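Local coordinates for protein HTH-type transcriptional regulator TreR (Bacillus subtilis, PDB 2OGG) that represses the trePA operon for trehalose use, binds DNA, and binds trehalose-6-phosphate through the effector-binding domain described here, at residues Val40-Lys45 with Asp54-Phe59. Sequence-based numbering, arbitrary orientation.
Sequences VIRSRK and DKDYFF. With SO4 (sulfate ion), chain C.
A beta hairpin of the UTRA effector-binding domain pairs Arg42 with Asp54 and Val40 with Asp56, both as antiparallel hydrogen-bonded pairs. The hairpin lies within a six-stranded antiparallel sheet. Arg42 N donates a hydrogen bond to Asp54 O at 2.8 Å, and Asp56 N donates one to Val40 O. On the face with Asp54 and Asp56, Arg42 and Arg44 bind a sulfate, probably from the crystallisation liquor. Ser74 OG, Ile75 N and Tyr76 N complete this site. It is consistent with a pocket for a phosphate group, such as that of trehalose-6-phosphate.

Arg42 bends at chi3 (-71°), which places NE for a 2.6 Å bond to a water. Its NH1 and NH2 grip SO4 O4, NH1 at 2.8 Å. NH2 also forms a salt bridge to Asp56 OD2 at 3.2 Å. Asp56 is second-shell to the sulfate. Its OD1 is hydrogen-bonded to Thr133 and Gln131. Arg44 NH2 bonds to SO4 O3 at 2.9 Å and lies over one face of the Arg42 guanidinium, toward its rim. The sulfate and the two aspartates probably offset the like charges.

On the other face, Ile41 CG1 packs alongside Lys55 CG at 3.7 Å, and Lys55 NZ reaches Glu102. Back on the face of Arg42, Asp54 OD1 hydrogen-bonds to Ser135. Its OD2 forms a salt bridge with Arg44 NE at 2.6 Å, carboxylate and guanidinium planes 85° apart.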
# COMPACT_ATOMS: atom_id res chain seq x y z
N VAL A 40 -27.12 -2.37 -6.14
CA VAL A 40 -27.06 -3.71 -6.74
C VAL A 40 -26.77 -4.74 -5.65
O VAL A 40 -25.84 -4.56 -4.84
CB VAL A 40 -25.94 -3.81 -7.77
CG1 VAL A 40 -26.00 -5.16 -8.52
CG2 VAL A 40 -25.99 -2.62 -8.74
N ILE A 41 -27.65 -5.72 -5.53
CA ILE A 41 -27.43 -6.77 -4.57
C ILE A 41 -27.30 -8.11 -5.28
O ILE A 41 -28.22 -8.56 -5.98
CB ILE A 41 -28.51 -6.78 -3.49
CG1 ILE A 41 -28.38 -5.53 -2.61
CG2 ILE A 41 -28.45 -8.04 -2.64
CD1 ILE A 41 -29.55 -5.38 -1.66
N ARG A 42 -26.16 -8.76 -5.09
CA ARG A 42 -25.85 -10.01 -5.81
C ARG A 42 -25.41 -11.08 -4.85
O ARG A 42 -24.71 -10.79 -3.88
CB ARG A 42 -24.71 -9.77 -6.78
CG ARG A 42 -25.08 -8.87 -7.90
CD ARG A 42 -23.90 -8.49 -8.76
NE ARG A 42 -22.96 -7.59 -8.10
CZ ARG A 42 -21.72 -7.39 -8.55
NH1 ARG A 42 -21.25 -8.14 -9.55
NH2 ARG A 42 -20.89 -6.61 -7.87
N SER A 43 -25.55 -12.32 -5.28
CA SER A 43 -24.97 -13.43 -4.54
C SER A 43 -24.06 -14.17 -5.48
O SER A 43 -24.25 -14.09 -6.70
CB SER A 43 -26.06 -14.37 -4.01
OG SER A 43 -26.52 -15.27 -5.00
N ARG A 44 -23.02 -14.81 -4.94
CA ARG A 44 -22.08 -15.58 -5.74
C ARG A 44 -22.24 -17.06 -5.40
O ARG A 44 -22.07 -17.44 -4.25
CB ARG A 44 -20.64 -15.18 -5.43
CG ARG A 44 -20.38 -13.71 -5.32
CD ARG A 44 -20.26 -13.10 -6.69
NE ARG A 44 -20.03 -11.67 -6.60
CZ ARG A 44 -19.54 -10.92 -7.59
NH1 ARG A 44 -19.26 -11.47 -8.76
NH2 ARG A 44 -19.34 -9.62 -7.40
N LYS A 45 -22.31 -17.89 -6.42
CA LYS A 45 -22.49 -19.33 -6.23
C LYS A 45 -21.18 -20.01 -6.61
O LYS A 45 -20.76 -19.96 -7.77
CB LYS A 45 -23.66 -19.83 -7.10
CG LYS A 45 -24.00 -21.32 -7.01
CD LYS A 45 -25.23 -21.62 -7.85
CE LYS A 45 -25.29 -23.08 -8.30
NZ LYS A 45 -26.24 -23.27 -9.45
N ASP A 54 -22.98 -9.71 -2.18
CA ASP A 54 -22.30 -8.47 -2.54
C ASP A 54 -23.30 -7.34 -2.71
O ASP A 54 -24.23 -7.43 -3.52
CB ASP A 54 -21.53 -8.66 -3.83
CG ASP A 54 -20.17 -9.34 -3.61
OD1 ASP A 54 -19.50 -8.98 -2.62
OD2 ASP A 54 -19.73 -10.14 -4.48
N LYS A 55 -23.19 -6.31 -1.88
CA LYS A 55 -24.06 -5.13 -2.03
C LYS A 55 -23.27 -3.91 -2.49
O LYS A 55 -22.25 -3.57 -1.90
CB LYS A 55 -24.78 -4.86 -0.70
CG LYS A 55 -25.61 -6.07 -0.26
CD LYS A 55 -25.98 -6.05 1.22
CE LYS A 55 -27.05 -5.00 1.50
NZ LYS A 55 -27.71 -5.18 2.81
N ASP A 56 -23.56 -3.41 -3.69
CA ASP A 56 -22.91 -2.18 -4.13
C ASP A 56 -23.91 -1.04 -4.15
O ASP A 56 -24.98 -1.19 -4.73
CB ASP A 56 -22.29 -2.35 -5.53
CG ASP A 56 -20.92 -3.03 -5.50
OD1 ASP A 56 -19.93 -2.29 -5.29
OD2 ASP A 56 -20.80 -4.28 -5.73
N TYR A 57 -23.40 0.16 -3.89
CA TYR A 57 -24.17 1.40 -3.90
C TYR A 57 -23.26 2.54 -4.41
O TYR A 57 -22.24 2.82 -3.79
CB TYR A 57 -24.60 1.75 -2.48
CG TYR A 57 -25.53 0.73 -1.87
CD1 TYR A 57 -26.91 0.83 -2.05
CD2 TYR A 57 -25.05 -0.29 -1.07
CE1 TYR A 57 -27.76 -0.09 -1.50
CE2 TYR A 57 -25.86 -1.28 -0.65
CZ TYR A 57 -27.23 -1.14 -0.79
OH TYR A 57 -28.06 -2.11 -0.27
N PHE A 58 -23.65 3.23 -5.48
CA PHE A 58 -22.89 4.36 -5.97
C PHE A 58 -23.76 5.38 -6.67
O PHE A 58 -24.94 5.10 -6.95
CB PHE A 58 -21.75 3.88 -6.86
CG PHE A 58 -22.20 2.95 -7.94
CD1 PHE A 58 -22.34 1.62 -7.68
CD2 PHE A 58 -22.62 3.44 -9.15
CE1 PHE A 58 -22.79 0.77 -8.66
CE2 PHE A 58 -23.06 2.59 -10.15
CZ PHE A 58 -23.12 1.25 -9.91
N PHE A 59 -23.27 6.61 -6.77
CA PHE A 59 -24.11 7.72 -7.26
C PHE A 59 -24.28 7.64 -8.78
O PHE A 59 -23.30 7.78 -9.55
CB PHE A 59 -23.51 9.09 -6.92
CG PHE A 59 -23.46 9.41 -5.47
CD1 PHE A 59 -24.25 10.43 -4.95
CD2 PHE A 59 -22.47 8.87 -4.66
CE1 PHE A 59 -24.11 10.84 -3.64
CE2 PHE A 59 -22.41 9.18 -3.30
CZ PHE A 59 -23.18 10.23 -2.81
S SO4 C . -17.42 -6.91 -9.26
O1 SO4 C . -17.35 -5.86 -8.25
O2 SO4 C . -16.43 -6.70 -10.29
O3 SO4 C . -17.11 -8.22 -8.71
O4 SO4 C . -18.76 -6.85 -9.81
O HOH W 1 -23.21 -6.10 -5.99